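Local structure of endoglucanase (Clostridium thermocellum, 2YIK) at residues Y46-Y51 with T148-H153; S132-G137 with Y501-V506; A285-Y290 with A330-L335; H297-A302 with E344-R349. The protein is a family 9 glycoside hydrolase that probably acts as a cellulase, cutting the glycosidic bonds of cellulose. All coordinates share one frame; numbering follows the deposited sequence.

Overall arrangement
All four contacts lie in the helical glycoside hydrolase family 9 domain. Contact 2 is nearest the core, with its centre about 6 Å from that of the chain. Contacts 1 and 3 are also buried, while contact 4 lies farthest out. Contacts 1 and 2 touch where Y51 and S47 meet helix 499-516. Contacts 3 and 4 use four different helices, which alternate along the chain and pack together through Y290 and L299. W136 meets W288 and so joins contact 2 to contact 3. The three buried contacts are mainly apolar; in contact 3 an isoleucine packs on a tyrosine and an alanine. The partly exposed contact 4 is a salt bridge, and its second helix also carries a calcium ligand.

Contact 1 (Y46-Y51 with T148-H153)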
loop_
_atom_site.group_PDB
_atom_site.type_symbol
_atom_site.label_atom_id
_atom_site.label_comp_id
_atom_site.label_asym_id
_atom_site.label_seq_id
_atom_site.Cartn_x
_atom_site.Cartn_y
_atom_site.Cartn_z
ATOM N N TYR A 46 10.956 -9.767 -9.007
ATOM C CA TYR A 46 11.261 -8.412 -9.438
ATOM C C TYR A 46 10.375 -7.335 -8.811
ATOM O O TYR A 46 10.870 -6.278 -8.421
ATOM C CB TYR A 46 11.168 -8.315 -10.965
ATOM C CG TYR A 46 12.422 -8.741 -11.702
ATOM C CD1 TYR A 46 13.044 -9.955 -11.416
ATOM C CD2 TYR A 46 12.972 -7.939 -12.700
ATOM C CE1 TYR A 46 14.181 -10.360 -12.102
ATOM C CE2 TYR A 46 14.113 -8.332 -13.395
ATOM C CZ TYR A 46 14.711 -9.545 -13.093
ATOM O OH TYR A 46 15.830 -9.952 -13.786
ATOM N N SER A 47 9.076 -7.603 -8.704
ATOM C CA SER A 47 8.133 -6.617 -8.166
ATOM C C SER A 47 8.529 -5.930 -6.860
ATOM O O SER A 47 8.284 -4.737 -6.696
ATOM C CB SER A 47 6.728 -7.232 -8.006
ATOM O OG SER A 47 6.658 -8.142 -6.923
ATOM N N MET A 48 9.142 -6.663 -5.935
ATOM C CA MET A 48 9.513 -6.068 -4.653
ATOM C C MET A 48 10.713 -5.141 -4.682
ATOM O O MET A 48 10.869 -4.300 -3.794
ATOM C CB MET A 48 9.721 -7.160 -3.599
ATOM C CG MET A 48 8.418 -7.811 -3.186
ATOM S SD MET A 48 8.561 -9.194 -2.039
ATOM C CE MET A 48 8.812 -10.514 -3.154
ATOM N N PHE A 49 11.555 -5.270 -5.700
ATOM C CA PHE A 49 12.736 -4.423 -5.780
ATOM C C PHE A 49 12.443 -2.941 -5.895
ATOM O O PHE A 49 13.316 -2.120 -5.623
ATOM C CB PHE A 49 13.640 -4.886 -6.919
ATOM C CG PHE A 49 14.472 -6.069 -6.552
ATOM C CD1 PHE A 49 15.718 -5.903 -5.950
ATOM C CD2 PHE A 49 13.981 -7.353 -6.739
ATOM C CE1 PHE A 49 16.457 -7.011 -5.531
ATOM C CE2 PHE A 49 14.704 -8.458 -6.329
ATOM C CZ PHE A 49 15.948 -8.290 -5.725
ATOM N N PHE A 50 11.222 -2.588 -6.283
ATOM C CA PHE A 50 10.886 -1.174 -6.370
ATOM C C PHE A 50 10.924 -0.604 -4.965
ATOM O O PHE A 50 11.300 0.545 -4.760
ATOM C CB PHE A 50 9.484 -0.940 -6.936
ATOM C CG PHE A 50 9.083 0.512 -6.908
ATOM C CD1 PHE A 50 9.632 1.415 -7.811
ATOM C CD2 PHE A 50 8.181 0.985 -5.955
ATOM C CE1 PHE A 50 9.325 2.770 -7.737
ATOM C CE2 PHE A 50 7.870 2.333 -5.872
ATOM C CZ PHE A 50 8.428 3.227 -6.775
ATOM N N TYR A 51 10.535 -1.415 -3.992
ATOM C CA TYR A 51 10.529 -0.945 -2.622
ATOM C C TYR A 51 11.948 -0.700 -2.129
ATOM O O TYR A 51 12.194 0.270 -1.412
ATOM C CB TYR A 51 9.756 -1.933 -1.749
ATOM C CG TYR A 51 8.288 -1.910 -2.112
ATOM C CD1 TYR A 51 7.502 -0.790 -1.830
ATOM C CD2 TYR A 51 7.708 -2.958 -2.828
ATOM C CE1 TYR A 51 6.174 -0.710 -2.260
ATOM C CE2 TYR A 51 6.385 -2.890 -3.266
ATOM C CZ TYR A 51 5.624 -1.761 -2.983
ATOM O OH TYR A 51 4.335 -1.666 -3.455
ATOM N N THR A 148 8.836 -19.695 -3.896
ATOM C CA THR A 148 9.756 -19.010 -4.800
ATOM C C THR A 148 10.950 -18.372 -4.106
ATOM O O THR A 148 11.741 -17.678 -4.744
ATOM C CB THR A 148 9.043 -17.911 -5.608
ATOM O OG1 THR A 148 8.368 -17.023 -4.710
ATOM C CG2 THR A 148 8.039 -18.521 -6.580
ATOM N N GLY A 149 11.074 -18.604 -2.802
ATOM C CA GLY A 149 12.187 -18.044 -2.053
ATOM C C GLY A 149 12.134 -16.534 -1.934
ATOM O O GLY A 149 13.167 -15.882 -1.750
ATOM N N GLN A 150 10.932 -15.966 -2.018
ATOM C CA GLN A 150 10.783 -14.516 -1.933
ATOM C C GLN A 150 10.131 -14.013 -0.640
ATOM O O GLN A 150 9.863 -12.817 -0.503
ATOM C CB GLN A 150 9.977 -14.012 -3.137
ATOM C CG GLN A 150 10.562 -14.398 -4.498
ATOM C CD GLN A 150 12.000 -13.950 -4.659
ATOM O OE1 GLN A 150 12.311 -12.767 -4.503
ATOM N NE2 GLN A 150 12.889 -14.893 -4.978
ATOM N N ALA A 151 9.884 -14.913 0.306
ATOM C CA ALA A 151 9.244 -14.528 1.562
ATOM C C ALA A 151 10.129 -13.633 2.419
ATOM O O ALA A 151 9.648 -12.671 3.028
ATOM C CB ALA A 151 8.827 -15.772 2.342
ATOM N N VAL A 152 11.423 -13.933 2.464
ATOM C CA VAL A 152 12.340 -13.127 3.255
ATOM C C VAL A 152 12.344 -11.678 2.765
ATOM O O VAL A 152 12.304 -10.745 3.571
ATOM C CB VAL A 152 13.778 -13.699 3.217
ATOM C CG1 VAL A 152 14.751 -12.728 3.888
ATOM C CG2 VAL A 152 13.812 -15.046 3.930
ATOM N N HIS A 153 12.377 -11.494 1.447
ATOM C CA HIS A 153 12.379 -10.154 0.846
ATOM C C HIS A 153 11.107 -9.408 1.267
ATOM O O HIS A 153 11.157 -8.242 1.658
ATOM C CB HIS A 153 12.431 -10.272 -0.681
ATOM C CG HIS A 153 12.772 -8.993 -1.387
ATOM N ND1 HIS A 153 12.914 -7.788 -0.732
ATOM C CD2 HIS A 153 13.001 -8.737 -2.698
ATOM C CE1 HIS A 153 13.218 -6.846 -1.608
ATOM N NE2 HIS A 153 13.276 -7.395 -2.806
#
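With CG beside the backbone N (chi1 -71°) and chi2 extended, M48 runs along the H153 ring toward Q150, while the backbone itself sets CB over one ring face. A bend at chi3 (-87°) brings the methyl CE to Q150. M48 CB lies 3.8 Å from the centroid of the H153 ring, a CH-pi contact. The sulfur SD approaches the same ring obliquely. CE ends 3.7 Å from Q150 CB and equally close to the Q150 carbonyl O. F49 meets the imidazole in another way. The edge of H153 points at the face of the F49 ring in a T-shaped stack, with centroids 4.9 Å apart and planes at 71°. Q150 sits at the N-cap position of helix 151-167. Its side chain folds back, and NE2 donates to T148 O at 3.0 Å, while G149 closes the preceding helix in a Schellman motif. The contact thus ties the junction of helices 40-47 and 49-54 to the start of helix 151-167. F145 also packs on M48. All four touching residues are buried. Across the segments the grip is apolar and aromatic, with M48 on the face of the imidazole and F49 at its edge, which probably limits how the ring can tilt.

Contact 2 (S132-G137 with Y501-V506); sequences STVGWG and YNAAFV
T133 lays its methyl CG2 over one face of the peptide group that joins A503 to A504. The methyl is 3.8 Å from A503 C and 3.7 Å from A504 N. At the rim of this peptide, A503 O accepts a hydrogen bond from a water at 2.8 Å. The same water donates to T133 O, also at 2.8 Å, so it links the two backbones. T133 O in addition takes the helical bond from G137 N. The ring of W136 turns to other partners and meets W284 and H316 edge-to-face. V134 completes the seam, with its branch CG2 3.8 Å from A503 CA. T133 CB and A503 CB come within 3.9 Å. T133 has CG2 anti to the backbone N, which swings the methyl across to the facing helix. Its OG1 bonds instead to Y129 O, one turn back, and to H316 NE2. With alanines on one side, and threonine and valine on the other, the helix segments approach to 7.8 Å between axes. They run parallel, 6° apart, consistent with two helices of one layer of the (alpha/alpha)6 barrel known for family 9. Helix 49-54 covers one part of the seam, where Y51 touches V134 and A503. L401 of helix 392-408 packs on A504 and W136, and helix 40-47 brings L44 and S47 to V506.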
loop_
_atom_site.group_PDB
_atom_site.type_symbol
_atom_site.label_atom_id
_atom_site.label_comp_id
_atom_site.label_asym_id
_atom_site.label_seq_id
_atom_site.Cartn_x
_atom_site.Cartn_y
_atom_site.Cartn_z
ATOM N N SER A 132 -0.185 -2.057 3.782
ATOM C CA SER A 132 -1.261 -2.991 4.061
ATOM C C SER A 132 -1.578 -3.863 2.846
ATOM O O SER A 132 -1.870 -5.045 2.988
ATOM C CB SER A 132 -2.520 -2.238 4.494
ATOM O OG SER A 132 -3.011 -1.440 3.436
ATOM N N THR A 133 -1.504 -3.288 1.654
ATOM C CA THR A 133 -1.824 -4.056 0.464
ATOM C C THR A 133 -0.751 -5.105 0.152
ATOM O O THR A 133 -1.074 -6.226 -0.243
ATOM C CB THR A 133 -2.107 -3.113 -0.727
ATOM O OG1 THR A 133 -3.205 -2.253 -0.382
ATOM C CG2 THR A 133 -2.485 -3.906 -1.978
ATOM N N VAL A 134 0.518 -4.760 0.343
ATOM C CA VAL A 134 1.577 -5.744 0.125
ATOM C C VAL A 134 1.423 -6.803 1.232
ATOM O O VAL A 134 1.596 -7.997 0.996
ATOM C CB VAL A 134 2.983 -5.108 0.214
ATOM C CG1 VAL A 134 4.043 -6.198 0.186
ATOM C CG2 VAL A 134 3.196 -4.139 -0.955
ATOM N N GLY A 135 1.080 -6.354 2.440
ATOM C CA GLY A 135 0.888 -7.277 3.553
ATOM C C GLY A 135 -0.292 -8.210 3.311
ATOM O O GLY A 135 -0.256 -9.385 3.683
ATOM N N TRP A 136 -1.335 -7.651 2.699
ATOM C CA TRP A 136 -2.594 -8.309 2.314
ATOM C C TRP A 136 -2.218 -9.441 1.347
ATOM O O TRP A 136 -2.630 -10.589 1.532
ATOM C CB TRP A 136 -3.452 -7.180 1.695
ATOM C CG TRP A 136 -4.694 -7.305 0.772
ATOM C CD1 TRP A 136 -5.115 -6.316 -0.094
ATOM C CD2 TRP A 136 -5.722 -8.313 0.725
ATOM N NE1 TRP A 136 -6.309 -6.632 -0.661
ATOM C CE2 TRP A 136 -6.708 -7.847 -0.195
ATOM C CE3 TRP A 136 -5.902 -9.547 1.344
ATOM C CZ2 TRP A 136 -7.855 -8.571 -0.487
ATOM C CZ3 TRP A 136 -7.044 -10.261 1.047
ATOM C CH2 TRP A 136 -8.006 -9.775 0.131
ATOM N N GLY A 137 -1.393 -9.129 0.351
ATOM C CA GLY A 137 -0.975 -10.145 -0.602
ATOM C C GLY A 137 -0.106 -11.239 0.013
ATOM O O GLY A 137 -0.261 -12.422 -0.306
ATOM N N TYR A 501 1.510 2.002 -6.555
ATOM C CA TYR A 501 1.426 1.370 -7.876
ATOM C C TYR A 501 1.867 -0.088 -7.841
ATOM O O TYR A 501 1.251 -0.948 -8.470
ATOM C CB TYR A 501 2.314 2.105 -8.878
ATOM C CG TYR A 501 1.703 3.324 -9.532
ATOM C CD1 TYR A 501 0.733 4.091 -8.879
ATOM C CD2 TYR A 501 2.167 3.764 -10.770
ATOM C CE1 TYR A 501 0.251 5.272 -9.445
ATOM C CE2 TYR A 501 1.699 4.937 -11.342
ATOM C CZ TYR A 501 0.749 5.690 -10.678
ATOM O OH TYR A 501 0.346 6.880 -11.240
ATOM N N ASN A 502 2.940 -0.357 -7.102
ATOM C CA ASN A 502 3.483 -1.706 -6.998
ATOM C C ASN A 502 2.826 -2.583 -5.935
ATOM O O ASN A 502 2.984 -3.803 -5.952
ATOM C CB ASN A 502 5.001 -1.649 -6.738
ATOM C CG ASN A 502 5.824 -1.768 -8.017
ATOM O OD1 ASN A 502 6.636 -2.687 -8.166
ATOM N ND2 ASN A 502 5.616 -0.846 -8.941
ATOM N N ALA A 503 2.080 -1.966 -5.030
ATOM C CA ALA A 503 1.438 -2.686 -3.932
ATOM C C ALA A 503 0.605 -3.927 -4.272
ATOM O O ALA A 503 0.931 -5.033 -3.830
ATOM C CB ALA A 503 0.613 -1.708 -3.106
ATOM N N ALA A 504 -0.469 -3.759 -5.039
ATOM C CA ALA A 504 -1.302 -4.910 -5.386
ATOM C C ALA A 504 -0.600 -5.783 -6.422
ATOM O O ALA A 504 -0.846 -6.986 -6.507
ATOM C CB ALA A 504 -2.670 -4.454 -5.915
ATOM N N PHE A 505 0.278 -5.163 -7.200
ATOM C CA PHE A 505 1.036 -5.857 -8.239
ATOM C C PHE A 505 1.844 -7.016 -7.644
ATOM O O PHE A 505 1.925 -8.092 -8.240
ATOM C CB PHE A 505 1.940 -4.839 -8.959
ATOM C CG PHE A 505 2.956 -5.451 -9.893
ATOM C CD1 PHE A 505 2.588 -6.401 -10.847
ATOM C CD2 PHE A 505 4.283 -5.032 -9.844
ATOM C CE1 PHE A 505 3.534 -6.938 -11.726
ATOM C CE2 PHE A 505 5.240 -5.560 -10.719
ATOM C CZ PHE A 505 4.866 -6.511 -11.668
ATOM N N VAL A 506 2.418 -6.812 -6.464
ATOM C CA VAL A 506 3.196 -7.867 -5.828
ATOM C C VAL A 506 2.304 -9.077 -5.576
ATOM O O VAL A 506 2.629 -10.196 -5.974
ATOM C CB VAL A 506 3.801 -7.395 -4.486
ATOM C CG1 VAL A 506 4.499 -8.567 -3.776
ATOM C CG2 VAL A 506 4.780 -6.260 -4.741
HETATM O O HOH W 1 -0.314 -7.315 -2.678
#

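Contact 3 (A285-Y290 with A330-L335); sequences AAAWLY and AEINDL
I332 reaches across to A287 and Y290, and the packing is tightest at its tip. Its CD1 lies only 3.2 Å from A287 O, a short van der Waals approach. The outer torsion is extended (chi2 169°) and carries CD1 this far. The branch CG2 packs against Y290 CE2 at 3.6 Å and meets the ring obliquely. A287 CB is less closely held, 4.2 Å from I332 CD1. Helices 279-293 and 322-336 belong to the helical domain that in family 9 forms an (alpha/alpha)6 barrel. Between the two segments I332 makes the join, and I328 and L329 on A287 and Y336 on Y290 extend it. F343 of helix 342-350 packs on both Y290 and I332. Y290 OH is hydrogen-bonded to E296 OE2, so the phenol has a polar partner beyond the apolar patch. N333 points away from segment 285-290, is buried and serves a calcium site. The solvent side lies at D334 and L335. D334 is partly exposed and bonds to W362 NE1, while L335 is exposed in the single chain.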
loop_
_atom_site.group_PDB
_atom_site.type_symbol
_atom_site.label_atom_id
_atom_site.label_comp_id
_atom_site.label_asym_id
_atom_site.label_seq_id
_atom_site.Cartn_x
_atom_site.Cartn_y
_atom_site.Cartn_z
ATOM N N ALA A 285 -9.435 -1.396 8.720
ATOM C CA ALA A 285 -8.684 -1.659 9.949
ATOM C C ALA A 285 -9.511 -2.536 10.896
ATOM O O ALA A 285 -9.004 -3.504 11.467
ATOM C CB ALA A 285 -8.332 -0.349 10.636
ATOM N N ALA A 286 -10.786 -2.190 11.053
ATOM C CA ALA A 286 -11.682 -2.933 11.934
ATOM C C ALA A 286 -11.787 -4.398 11.524
ATOM O O ALA A 286 -11.728 -5.290 12.371
ATOM C CB ALA A 286 -13.073 -2.288 11.941
ATOM N N ALA A 287 -11.944 -4.642 10.226
ATOM C CA ALA A 287 -12.052 -6.009 9.723
ATOM C C ALA A 287 -10.786 -6.797 10.036
ATOM O O ALA A 287 -10.858 -7.936 10.482
ATOM C CB ALA A 287 -12.303 -6.006 8.217
ATOM N N TRP A 288 -9.627 -6.194 9.785
ATOM C CA TRP A 288 -8.364 -6.867 10.056
ATOM C C TRP A 288 -8.155 -7.100 11.546
ATOM O O TRP A 288 -7.586 -8.116 11.946
ATOM C CB TRP A 288 -7.189 -6.066 9.497
ATOM C CG TRP A 288 -6.986 -6.272 8.030
ATOM C CD1 TRP A 288 -7.326 -5.414 7.022
ATOM C CD2 TRP A 288 -6.411 -7.426 7.403
ATOM N NE1 TRP A 288 -6.992 -5.960 5.803
ATOM C CE2 TRP A 288 -6.431 -7.188 6.007
ATOM C CE3 TRP A 288 -5.876 -8.628 7.884
ATOM C CZ2 TRP A 288 -5.935 -8.124 5.089
ATOM C CZ3 TRP A 288 -5.383 -9.555 6.968
ATOM C CH2 TRP A 288 -5.415 -9.295 5.585
ATOM N N LEU A 289 -8.602 -6.153 12.363
ATOM C CA LEU A 289 -8.464 -6.297 13.803
ATOM C C LEU A 289 -9.368 -7.408 14.333
ATOM O O LEU A 289 -9.029 -8.063 15.319
ATOM C CB LEU A 289 -8.759 -4.970 14.508
ATOM C CG LEU A 289 -7.566 -4.004 14.475
ATOM C CD1 LEU A 289 -8.010 -2.602 14.824
ATOM C CD2 LEU A 289 -6.485 -4.492 15.439
ATOM N N TYR A 290 -10.512 -7.635 13.686
ATOM C CA TYR A 290 -11.386 -8.708 14.146
ATOM C C TYR A 290 -10.707 -10.017 13.775
ATOM O O TYR A 290 -10.697 -10.967 14.557
ATOM C CB TYR A 290 -12.767 -8.658 13.492
ATOM C CG TYR A 290 -13.656 -9.802 13.947
ATOM C CD1 TYR A 290 -14.314 -9.761 15.181
ATOM C CD2 TYR A 290 -13.783 -10.961 13.176
ATOM C CE1 TYR A 290 -15.072 -10.850 15.636
ATOM C CE2 TYR A 290 -14.533 -12.047 13.619
ATOM C CZ TYR A 290 -15.175 -11.985 14.847
ATOM O OH TYR A 290 -15.921 -13.064 15.267
ATOM N N ALA A 330 -15.737 -10.839 4.070
ATOM C CA ALA A 330 -16.248 -12.077 3.502
ATOM C C ALA A 330 -15.445 -13.274 4.018
ATOM O O ALA A 330 -16.013 -14.331 4.302
ATOM C CB ALA A 330 -16.200 -12.022 1.983
ATOM N N GLU A 331 -14.128 -13.112 4.132
ATOM C CA GLU A 331 -13.283 -14.192 4.635
ATOM C C GLU A 331 -13.617 -14.431 6.104
ATOM O O GLU A 331 -13.590 -15.558 6.571
ATOM C CB GLU A 331 -11.798 -13.841 4.470
ATOM C CG GLU A 331 -11.370 -13.713 3.014
ATOM C CD GLU A 331 -9.907 -13.329 2.827
ATOM O OE1 GLU A 331 -9.094 -13.495 3.759
ATOM O OE2 GLU A 331 -9.569 -12.861 1.722
ATOM N N ILE A 332 -13.937 -13.361 6.825
ATOM C CA ILE A 332 -14.299 -13.459 8.232
ATOM C C ILE A 332 -15.591 -14.267 8.345
ATOM O O ILE A 332 -15.730 -15.133 9.213
ATOM C CB ILE A 332 -14.493 -12.047 8.835
ATOM C CG1 ILE A 332 -13.121 -11.433 9.131
ATOM C CG2 ILE A 332 -15.380 -12.105 10.079
ATOM C CD1 ILE A 332 -13.166 -9.966 9.473
ATOM N N ASN A 333 -16.530 -13.987 7.448
ATOM C CA ASN A 333 -17.794 -14.692 7.449
ATOM C C ASN A 333 -17.606 -16.169 7.131
ATOM O O ASN A 333 -18.245 -17.021 7.743
ATOM C CB ASN A 333 -18.757 -14.091 6.433
ATOM C CG ASN A 333 -20.058 -14.849 6.378
ATOM O OD1 ASN A 333 -20.359 -15.542 5.404
ATOM N ND2 ASN A 333 -20.828 -14.739 7.442
ATOM N N ASP A 334 -16.738 -16.466 6.167
ATOM C CA ASP A 334 -16.478 -17.849 5.776
ATOM C C ASP A 334 -15.841 -18.628 6.916
ATOM O O ASP A 334 -16.178 -19.785 7.158
ATOM C CB ASP A 334 -15.542 -17.914 4.562
ATOM C CG ASP A 334 -16.228 -17.518 3.259
ATOM O OD1 ASP A 334 -17.477 -17.471 3.213
ATOM O OD2 ASP A 334 -15.504 -17.271 2.268
ATOM N N LEU A 335 -14.922 -17.970 7.608
ATOM C CA LEU A 335 -14.179 -18.546 8.719
ATOM C C LEU A 335 -14.996 -18.834 9.981
ATOM O O LEU A 335 -14.885 -19.908 10.580
ATOM C CB LEU A 335 -13.050 -17.583 9.094
ATOM C CG LEU A 335 -11.569 -17.956 9.088
ATOM C CD1 LEU A 335 -11.251 -18.985 8.023
ATOM C CD2 LEU A 335 -10.777 -16.670 8.873
#

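Contact 4 (H297-A302 with E344-R349). With CA (calcium ion), chain B.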
loop_
_atom_site.group_PDB
_atom_site.type_symbol
_atom_site.label_atom_id
_atom_site.label_comp_id
_atom_site.label_asym_id
_atom_site.label_seq_id
_atom_site.Cartn_x
_atom_site.Cartn_y
_atom_site.Cartn_z
ATOM N N HIS A 297 -16.201 -6.395 19.200
ATOM C CA HIS A 297 -16.300 -4.944 19.120
ATOM C C HIS A 297 -15.838 -4.419 17.757
ATOM O O HIS A 297 -16.438 -3.498 17.197
ATOM C CB HIS A 297 -15.457 -4.303 20.224
ATOM C CG HIS A 297 -15.321 -2.822 20.091
ATOM N ND1 HIS A 297 -16.376 -1.953 20.281
ATOM C CD2 HIS A 297 -14.258 -2.050 19.757
ATOM C CE1 HIS A 297 -15.970 -0.716 20.071
ATOM N NE2 HIS A 297 -14.689 -0.746 19.750
ATOM N N TYR A 298 -14.766 -5.004 17.233
ATOM C CA TYR A 298 -14.238 -4.586 15.944
ATOM C C TYR A 298 -15.200 -4.904 14.818
ATOM O O TYR A 298 -15.376 -4.098 13.903
ATOM C CB TYR A 298 -12.884 -5.245 15.688
ATOM C CG TYR A 298 -11.827 -4.753 16.640
ATOM C CD1 TYR A 298 -11.514 -3.397 16.713
ATOM C CD2 TYR A 298 -11.151 -5.634 17.485
ATOM C CE1 TYR A 298 -10.558 -2.924 17.608
ATOM C CE2 TYR A 298 -10.191 -5.177 18.381
ATOM C CZ TYR A 298 -9.898 -3.820 18.437
ATOM O OH TYR A 298 -8.950 -3.371 19.321
ATOM N N LEU A 299 -15.828 -6.073 14.878
ATOM C CA LEU A 299 -16.774 -6.438 13.838
ATOM C C LEU A 299 -17.971 -5.494 13.908
ATOM O O LEU A 299 -18.537 -5.124 12.874
ATOM C CB LEU A 299 -17.239 -7.883 14.005
ATOM C CG LEU A 299 -17.966 -8.455 12.781
ATOM C CD1 LEU A 299 -17.026 -8.480 11.562
ATOM C CD2 LEU A 299 -18.460 -9.865 13.111
ATOM N N ASP A 300 -18.350 -5.098 15.126
ATOM C CA ASP A 300 -19.471 -4.178 15.315
ATOM C C ASP A 300 -19.133 -2.815 14.719
ATOM O O ASP A 300 -19.998 -2.137 14.166
ATOM C CB ASP A 300 -19.801 -3.987 16.801
ATOM C CG ASP A 300 -20.484 -5.196 17.417
ATOM O OD1 ASP A 300 -21.128 -5.968 16.679
ATOM O OD2 ASP A 300 -20.393 -5.363 18.652
ATOM N N GLU A 301 -17.876 -2.401 14.852
ATOM C CA GLU A 301 -17.463 -1.122 14.297
ATOM C C GLU A 301 -17.437 -1.206 12.774
ATOM O O GLU A 301 -17.807 -0.253 12.089
ATOM C CB GLU A 301 -16.087 -0.718 14.830
ATOM C CG GLU A 301 -16.116 -0.194 16.265
ATOM C CD GLU A 301 -17.044 0.998 16.426
ATOM O OE1 GLU A 301 -16.778 2.067 15.836
ATOM O OE2 GLU A 301 -18.055 0.860 17.137
ATOM N N ALA A 302 -17.008 -2.350 12.245
ATOM C CA ALA A 302 -16.961 -2.525 10.800
ATOM C C ALA A 302 -18.377 -2.487 10.232
ATOM O O ALA A 302 -18.640 -1.804 9.243
ATOM C CB ALA A 302 -16.285 -3.841 10.445
ATOM N N GLU A 344 -24.659 -11.658 8.838
ATOM C CA GLU A 344 -25.458 -10.909 7.875
ATOM C C GLU A 344 -26.563 -10.117 8.569
ATOM O O GLU A 344 -26.774 -8.937 8.280
ATOM C CB GLU A 344 -26.093 -11.842 6.833
ATOM C CG GLU A 344 -25.115 -12.473 5.858
ATOM C CD GLU A 344 -24.415 -13.666 6.449
ATOM O OE1 GLU A 344 -24.594 -13.917 7.664
ATOM O OE2 GLU A 344 -23.684 -14.347 5.705
ATOM N N ASP A 345 -27.273 -10.768 9.484
ATOM C CA ASP A 345 -28.351 -10.101 10.193
ATOM C C ASP A 345 -27.841 -9.032 11.146
ATOM O O ASP A 345 -28.514 -8.025 11.359
ATOM C CB ASP A 345 -29.217 -11.126 10.928
ATOM C CG ASP A 345 -29.985 -12.013 9.972
ATOM O OD1 ASP A 345 -30.120 -11.625 8.788
ATOM O OD2 ASP A 345 -30.462 -13.090 10.399
ATOM N N ARG A 346 -26.660 -9.246 11.717
ATOM C CA ARG A 346 -26.063 -8.256 12.613
ATOM C C ARG A 346 -25.682 -7.038 11.774
ATOM O O ARG A 346 -25.875 -5.888 12.189
ATOM C CB ARG A 346 -24.812 -8.823 13.301
ATOM C CG ARG A 346 -25.089 -9.646 14.569
ATOM C CD ARG A 346 -23.814 -10.324 15.082
ATOM N NE ARG A 346 -22.771 -9.375 15.481
ATOM C CZ ARG A 346 -21.505 -9.711 15.727
ATOM N NH1 ARG A 346 -21.120 -10.976 15.614
ATOM N NH2 ARG A 346 -20.620 -8.785 16.084
ATOM N N TYR A 347 -25.143 -7.287 10.584
ATOM C CA TYR A 347 -24.762 -6.185 9.712
ATOM C C TYR A 347 -25.987 -5.368 9.282
ATOM O O TYR A 347 -25.941 -4.137 9.254
ATOM C CB TYR A 347 -24.015 -6.691 8.477
ATOM C CG TYR A 347 -23.823 -5.592 7.453
ATOM C CD1 TYR A 347 -23.137 -4.422 7.779
ATOM C CD2 TYR A 347 -24.408 -5.683 6.189
ATOM C CE1 TYR A 347 -23.043 -3.364 6.876
ATOM C CE2 TYR A 347 -24.322 -4.632 5.277
ATOM C CZ TYR A 347 -23.640 -3.474 5.630
ATOM O OH TYR A 347 -23.574 -2.431 4.739
ATOM N N LYS A 348 -27.081 -6.045 8.947
ATOM C CA LYS A 348 -28.293 -5.335 8.546
ATOM C C LYS A 348 -28.791 -4.448 9.685
ATOM O O LYS A 348 -29.169 -3.296 9.462
ATOM C CB LYS A 348 -29.384 -6.320 8.138
ATOM C CG LYS A 348 -29.094 -7.046 6.842
ATOM C CD LYS A 348 -30.195 -8.040 6.524
ATOM C CE LYS A 348 -29.635 -9.432 6.345
ATOM N NZ LYS A 348 -30.655 -10.417 5.916
ATOM N N ARG A 349 -28.788 -4.983 10.903
ATOM C CA ARG A 349 -29.233 -4.215 12.062
ATOM C C ARG A 349 -28.326 -3.010 12.276
ATOM O O ARG A 349 -28.794 -1.917 12.579
ATOM C CB ARG A 349 -29.243 -5.090 13.330
ATOM C CG ARG A 349 -30.519 -5.919 13.527
ATOM C CD ARG A 349 -30.562 -6.577 14.916
ATOM N NE ARG A 349 -29.605 -7.678 15.036
ATOM C CZ ARG A 349 -29.820 -8.911 14.581
ATOM N NH1 ARG A 349 -30.976 -9.223 13.999
ATOM N NH2 ARG A 349 -28.888 -9.841 14.727
HETATM CA CA CA B . -22.990 -16.040 7.669
HETATM O O HOH W 2 -22.812 -17.420 5.433
#
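Helix 342-350 carries a calcium ligand, E344, and two residues on R346 makes a salt bridge to D300, well away from the ion. E344 binds the ion with both carboxylate oxygens, OE1 and OE2, each 2.7 Å from the calcium ion. A water at 2.6 Å is another ligand, and N333, D337 and S340 complete the protein part of the site. R346 turns toward helix 296-305. Its chain bends at chi3 (63°) and takes the guanidinium across to D300. R346 NH2 donates to D300 OD1 at 2.9 Å, and the bond is nearly straight, with an N-H...O angle of 166°. OD1 lies near the guanidinium plane, at its edge. The guanidinium in turn approaches from above the carboxylate plane, and the two planes are 76° apart. A single oxygen is therefore engaged, not a flat two-bond pair. L299 adds apolar cover, with CD2 3.8 Å from R346 NH1 and equally close to NH2, in an oblique approach. R346 NH2 also forms a salt bridge with E296 OE1. R346 thus meets two acidic side chains of helix 296-305, E296 at its start and D300 one turn on. Their negative charges probably stabilise the charged guanidinium. D300 is exposed, so water probably weakens its share of this attraction.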